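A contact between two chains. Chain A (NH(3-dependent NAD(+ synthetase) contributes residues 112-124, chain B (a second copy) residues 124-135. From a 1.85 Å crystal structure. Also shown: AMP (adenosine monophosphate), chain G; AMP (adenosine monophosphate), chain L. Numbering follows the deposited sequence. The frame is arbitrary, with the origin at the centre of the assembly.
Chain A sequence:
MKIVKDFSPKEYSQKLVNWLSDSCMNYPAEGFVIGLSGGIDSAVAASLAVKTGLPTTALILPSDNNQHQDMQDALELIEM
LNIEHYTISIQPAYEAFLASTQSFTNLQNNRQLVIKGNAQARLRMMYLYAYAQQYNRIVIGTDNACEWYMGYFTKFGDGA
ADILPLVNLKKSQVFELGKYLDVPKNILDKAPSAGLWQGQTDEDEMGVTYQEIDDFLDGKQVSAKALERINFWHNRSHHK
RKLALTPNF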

# COMPACT_ATOMS: atom_id res chain seq x y z
N GLN A 112 18.09 8.86 5.02
CA GLN A 112 18.29 7.43 4.76
C GLN A 112 17.62 6.55 5.84
O GLN A 112 17.10 5.47 5.53
CB GLN A 112 19.78 7.13 4.61
CG GLN A 112 20.14 6.21 3.43
CD GLN A 112 19.52 6.63 2.07
OE1 GLN A 112 19.81 7.69 1.53
NE2 GLN A 112 18.65 5.78 1.55
N LEU A 113 17.60 7.01 7.09
CA LEU A 113 16.95 6.26 8.17
C LEU A 113 15.43 6.21 7.97
O LEU A 113 14.78 5.21 8.29
CB LEU A 113 17.27 6.90 9.52
CG LEU A 113 17.75 6.02 10.70
CD1 LEU A 113 16.86 4.81 10.97
CD2 LEU A 113 19.20 5.59 10.48
N VAL A 114 14.86 7.30 7.45
CA VAL A 114 13.43 7.36 7.15
C VAL A 114 13.08 6.37 6.04
O VAL A 114 12.02 5.73 6.07
CB VAL A 114 12.95 8.79 6.74
CG1 VAL A 114 11.42 8.86 6.78
CG2 VAL A 114 13.53 9.83 7.67
N ILE A 115 13.97 6.26 5.06
CA ILE A 115 13.79 5.33 3.96
C ILE A 115 13.86 3.87 4.49
O ILE A 115 13.01 3.04 4.15
CB ILE A 115 14.82 5.61 2.85
CG1 ILE A 115 14.52 6.97 2.20
CG2 ILE A 115 14.82 4.49 1.82
CD1 ILE A 115 15.70 7.64 1.49
N LYS A 116 14.85 3.60 5.34
CA LYS A 116 14.96 2.31 6.03
C LYS A 116 13.67 1.99 6.78
O LYS A 116 13.11 0.90 6.64
CB LYS A 116 16.11 2.34 7.04
CG LYS A 116 16.12 1.15 8.00
CD LYS A 116 17.28 1.27 8.98
CE LYS A 116 17.74 -0.09 9.45
NZ LYS A 116 18.95 0.09 10.31
N GLY A 117 13.20 2.95 7.60
CA GLY A 117 12.00 2.77 8.41
C GLY A 117 10.80 2.47 7.55
O GLY A 117 9.98 1.59 7.88
N ASN A 118 10.70 3.18 6.44
CA ASN A 118 9.57 2.98 5.53
C ASN A 118 9.59 1.62 4.83
O ASN A 118 8.54 0.99 4.65
CB ASN A 118 9.52 4.09 4.48
CG ASN A 118 9.01 5.41 5.04
OD1 ASN A 118 8.38 5.47 6.10
ND2 ASN A 118 9.27 6.48 4.31
N ALA A 119 10.78 1.18 4.41
CA ALA A 119 10.93 -0.15 3.79
C ALA A 119 10.53 -1.25 4.77
O ALA A 119 9.84 -2.21 4.41
CB ALA A 119 12.34 -0.37 3.36
N GLN A 120 10.96 -1.11 6.03
CA GLN A 120 10.61 -2.13 7.03
C GLN A 120 9.11 -2.15 7.28
O GLN A 120 8.53 -3.22 7.45
CB GLN A 120 11.40 -1.98 8.32
CG GLN A 120 12.89 -2.16 8.09
CD GLN A 120 13.76 -2.02 9.34
OE1 GLN A 120 14.95 -2.38 9.32
NE2 GLN A 120 13.19 -1.52 10.40
N ALA A 121 8.47 -0.98 7.29
CA ALA A 121 7.02 -0.96 7.51
C ALA A 121 6.26 -1.64 6.37
O ALA A 121 5.26 -2.28 6.59
CB ALA A 121 6.53 0.49 7.66
N ARG A 122 6.74 -1.48 5.15
CA ARG A 122 6.12 -2.08 4.00
C ARG A 122 6.40 -3.60 3.97
O ARG A 122 5.56 -4.35 3.54
CB ARG A 122 6.67 -1.42 2.74
CG ARG A 122 6.20 0.06 2.66
CD ARG A 122 6.80 0.79 1.46
NE ARG A 122 6.27 2.16 1.48
CZ ARG A 122 6.99 3.27 1.39
NH1 ARG A 122 8.29 3.20 1.15
NH2 ARG A 122 6.36 4.46 1.48
N LEU A 123 7.57 -4.02 4.40
CA LEU A 123 7.78 -5.46 4.60
C LEU A 123 6.76 -6.05 5.58
O LEU A 123 6.19 -7.13 5.33
CB LEU A 123 9.18 -5.76 5.11
CG LEU A 123 10.28 -5.83 4.06
CD1 LEU A 123 11.59 -6.04 4.78
CD2 LEU A 123 10.00 -6.95 3.06
N ARG A 124 6.52 -5.36 6.70
CA ARG A 124 5.52 -5.85 7.65
C ARG A 124 4.14 -5.96 7.00
O ARG A 124 3.44 -6.92 7.23
CB ARG A 124 5.48 -4.96 8.90
CG ARG A 124 6.79 -5.13 9.72
CD ARG A 124 6.72 -4.59 11.17
NE ARG A 124 8.05 -4.69 11.76
CZ ARG A 124 8.93 -3.69 11.84
NH1 ARG A 124 8.63 -2.46 11.41
NH2 ARG A 124 10.13 -3.91 12.36
N ARG B 124 7.68 -4.68 -5.81
CA ARG B 124 7.85 -3.62 -6.81
C ARG B 124 7.45 -2.23 -6.27
O ARG B 124 8.18 -1.27 -6.45
CB ARG B 124 7.10 -3.99 -8.09
CG ARG B 124 7.81 -5.11 -8.83
CD ARG B 124 7.29 -5.29 -10.30
NE ARG B 124 7.90 -6.51 -10.85
CZ ARG B 124 7.30 -7.70 -10.94
NH1 ARG B 124 6.04 -7.86 -10.57
NH2 ARG B 124 7.96 -8.73 -11.43
N MET B 125 6.30 -2.16 -5.57
CA MET B 125 5.88 -0.95 -4.85
C MET B 125 7.00 -0.45 -3.92
O MET B 125 7.27 0.74 -3.86
CB MET B 125 4.60 -1.23 -4.07
CG MET B 125 4.06 -0.08 -3.24
SD MET B 125 4.87 0.11 -1.63
CE MET B 125 4.36 -1.39 -0.74
N MET B 126 7.63 -1.36 -3.18
CA MET B 126 8.72 -0.99 -2.25
C MET B 126 9.88 -0.35 -2.98
O MET B 126 10.41 0.67 -2.51
CB MET B 126 9.22 -2.21 -1.47
CG MET B 126 8.28 -2.67 -0.34
SD MET B 126 8.93 -4.05 0.61
CE MET B 126 10.50 -3.39 1.17
N TYR B 127 10.31 -0.95 -4.10
CA TYR B 127 11.38 -0.38 -4.96
C TYR B 127 11.04 1.02 -5.46
O TYR B 127 11.87 1.95 -5.33
CB TYR B 127 11.70 -1.30 -6.15
CG TYR B 127 12.53 -2.47 -5.71
CD1 TYR B 127 13.90 -2.31 -5.43
CD2 TYR B 127 11.96 -3.72 -5.52
CE1 TYR B 127 14.67 -3.39 -5.00
CE2 TYR B 127 12.71 -4.81 -5.10
CZ TYR B 127 14.07 -4.62 -4.82
OH TYR B 127 14.80 -5.71 -4.39
N LEU B 128 9.84 1.16 -6.03
CA LEU B 128 9.37 2.45 -6.57
C LEU B 128 9.29 3.53 -5.51
O LEU B 128 9.74 4.65 -5.75
CB LEU B 128 8.00 2.26 -7.26
CG LEU B 128 8.04 1.41 -8.53
CD1 LEU B 128 6.64 0.82 -8.81
CD2 LEU B 128 8.55 2.25 -9.73
N TYR B 129 8.76 3.21 -4.32
CA TYR B 129 8.67 4.21 -3.23
C TYR B 129 10.01 4.46 -2.58
O TYR B 129 10.26 5.56 -2.07
CB TYR B 129 7.60 3.84 -2.18
CG TYR B 129 6.25 4.31 -2.66
CD1 TYR B 129 5.41 3.46 -3.37
CD2 TYR B 129 5.86 5.65 -2.48
CE1 TYR B 129 4.19 3.92 -3.86
CE2 TYR B 129 4.64 6.11 -2.96
CZ TYR B 129 3.82 5.24 -3.65
OH TYR B 129 2.61 5.70 -4.13
N ALA B 130 10.89 3.45 -2.59
CA ALA B 130 12.27 3.72 -2.13
C ALA B 130 12.91 4.76 -3.01
O ALA B 130 13.51 5.73 -2.50
CB ALA B 130 13.13 2.45 -2.09
N TYR B 131 12.80 4.58 -4.33
CA TYR B 131 13.37 5.55 -5.28
C TYR B 131 12.71 6.90 -5.12
O TYR B 131 13.38 7.95 -4.98
CB TYR B 131 13.24 5.05 -6.73
CG TYR B 131 13.96 5.99 -7.68
CD1 TYR B 131 15.32 5.80 -8.01
CD2 TYR B 131 13.32 7.10 -8.19
CE1 TYR B 131 15.99 6.70 -8.89
CE2 TYR B 131 13.99 8.02 -9.05
CZ TYR B 131 15.32 7.80 -9.39
OH TYR B 131 15.93 8.68 -10.22
N ALA B 132 11.38 6.88 -5.10
CA ALA B 132 10.59 8.11 -4.99
C ALA B 132 10.99 8.97 -3.80
O ALA B 132 11.14 10.21 -3.94
CB ALA B 132 9.09 7.77 -4.92
N GLN B 133 11.19 8.35 -2.64
CA GLN B 133 11.60 9.09 -1.45
C GLN B 133 13.04 9.63 -1.54
O GLN B 133 13.33 10.74 -1.08
CB GLN B 133 11.36 8.27 -0.16
CG GLN B 133 11.55 9.13 1.10
CD GLN B 133 11.13 8.42 2.37
OE1 GLN B 133 11.04 7.19 2.42
NE2 GLN B 133 10.88 9.20 3.42
N GLN B 134 13.94 8.86 -2.14
CA GLN B 134 15.32 9.32 -2.32
C GLN B 134 15.43 10.55 -3.23
O GLN B 134 16.35 11.34 -3.06
CB GLN B 134 16.18 8.23 -2.93
CG GLN B 134 16.29 6.98 -2.13
CD GLN B 134 17.64 6.78 -1.50
OE1 GLN B 134 17.92 5.72 -0.94
NE2 GLN B 134 18.50 7.79 -1.61
N TYR B 135 14.55 10.66 -4.23
CA TYR B 135 14.69 11.70 -5.28
C TYR B 135 13.49 12.62 -5.34
O TYR B 135 13.36 13.40 -6.31
CB TYR B 135 14.96 11.09 -6.66
CG TYR B 135 16.31 10.39 -6.70
CD1 TYR B 135 17.48 11.11 -6.93
CD2 TYR B 135 16.41 9.04 -6.45
CE1 TYR B 135 18.74 10.47 -6.94
CE2 TYR B 135 17.64 8.37 -6.48
CZ TYR B 135 18.80 9.09 -6.70
OH TYR B 135 20.00 8.42 -6.68
P AMP G . 4.21 2.72 15.25
O1P AMP G . 2.93 3.53 15.36
O2P AMP G . 5.08 3.18 14.06
O3P AMP G . 5.00 2.45 16.48
O5' AMP G . 3.75 1.25 14.70
C5' AMP G . 2.73 1.17 13.68
C4' AMP G . 2.28 -0.27 13.58
O4' AMP G . 3.23 -1.08 12.88
C3' AMP G . 2.16 -0.97 14.94
O3' AMP G . 0.93 -0.60 15.53
C2' AMP G . 2.21 -2.44 14.53
O2' AMP G . 0.91 -2.91 14.12
C1' AMP G . 3.18 -2.43 13.35
N9 AMP G . 4.53 -2.77 13.84
C8 AMP G . 5.55 -1.91 14.13
N7 AMP G . 6.65 -2.58 14.57
C5 AMP G . 6.31 -3.89 14.59
C6 AMP G . 7.02 -5.14 14.93
N6 AMP G . 8.28 -5.11 15.41
N1 AMP G . 6.31 -6.28 14.77
C2 AMP G . 5.04 -6.33 14.33
N3 AMP G . 4.32 -5.23 13.98
C4 AMP G . 4.93 -4.01 14.09
P AMP L . 0.05 -5.57 -15.01
O1P AMP L . -1.08 -4.61 -15.33
O2P AMP L . -0.26 -6.51 -13.82
O3P AMP L . 0.59 -6.34 -16.17
O5' AMP L . 1.26 -4.71 -14.40
C5' AMP L . 0.98 -3.70 -13.42
C4' AMP L . 2.13 -2.70 -13.33
O4' AMP L . 3.17 -3.25 -12.50
C3' AMP L . 2.85 -2.42 -14.65
O3' AMP L . 2.14 -1.42 -15.36
C2' AMP L . 4.20 -1.93 -14.18
O2' AMP L . 4.10 -0.54 -13.82
C1' AMP L . 4.44 -2.77 -12.91
N9 AMP L . 5.25 -3.97 -13.25
C8 AMP L . 4.82 -5.25 -13.43
N7 AMP L . 5.87 -6.07 -13.75
C5 AMP L . 6.97 -5.28 -13.79
C6 AMP L . 8.40 -5.47 -14.07
N6 AMP L . 8.88 -6.71 -14.38
N1 AMP L . 9.21 -4.39 -13.98
C2 AMP L . 8.77 -3.15 -13.67
N3 AMP L . 7.48 -2.87 -13.41
C4 AMP L . 6.56 -3.90 -13.45
O HOH W 1 10.02 1.12 0.20
O HOH W 2 10.54 5.15 0.85

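Two direct hydrogen bonds join the two stretches, both made by amide side chains. Q112(A) NE2 donates to Q134(B) OE1 across 2.6 Å with an N-H...O angle of 153°, and N118(A) ND2 donates to Q133(B) OE1 across 2.7 Å at 143°. The distances are short and the angles moderately bent. The two donors start from different directions: the CA-to-CB bond of Q112(A) points away from chain B, and the side chain, with chi2 and chi3 both near +60°, folds back so that its amide reaches the partner. The CA-to-CB bond of N118(A), by contrast, points toward chain B, and chi1 is m. N118(A) ND2 also lies 3.3 Å from Q133(B) NE2, but both atoms are donors, so this proximity is no hydrogen bond; it follows from ND2 approaching the carbonyl end of the same amide.

Water extends the polar network around R122(A). R122(A) NH1 donates to two waters, at 2.9 Å from the oxygen of water 1 and 3.0 Å from that of water 2. Water 1 donates to M126(B) O at 2.8 Å. Water 2 donates to Y129(B) O at 3.0 Å and to Q133(B) OE1 at 2.6 Å. Q133(B) OE1 therefore accepts from both N118(A) and water 2, which ties the direct amide contact to the solvent bridge. The two backbone carbonyls so reached, M126(B) O and Y129(B) O, also accept helical bonds from A130(B) N and Q133(B) N, at 2.8 and 3.0 Å respectively, so the waters add to the helix pattern without breaking it.

R122(A) has the largest area covered by the opposing stretch, 105 Å², and its contacts are not confined to water. The t,t course of chi2 and chi3 extends the chain from an m chi1. Y129(B) CB lies over one face of the guanidinium, 3.5 Å from R122(A) NH1. Lower on the side chain, R122(A) CD is 3.7 Å from M125(B) SD and R122(A) CB is 3.7 Å from M126(B) CG.

M126(B) carries the apolar packing. Its CA-to-CB bond points sideways, yet the end of the side chain comes nearer chain A, placing M126(B) CE 3.8 Å from L123(A) CG and 4.2 Å from A119(A) CB. M126(B) CE is closer still to the backbone, 3.5 Å from A119(A) O. Toward the other end of the contact, I115(A) CD1 lies 3.7 Å from Q134(B) CD and I115(A) CG1 is 3.5 Å from Q133(B) OE1, while V114(A) CG1 is 3.4 Å from Q133(B) NE2. Here hydrocarbon packs against the amides.

The helix axes run nearly antiparallel, at 161°, and approach to 10.3 Å. The CA atoms of I115(A) and A130(B) are 6.5 Å apart, as are those of A119(A) and M126(B), so one turn along chain A matches one turn back along chain B. Together the stretches bury 598 Å².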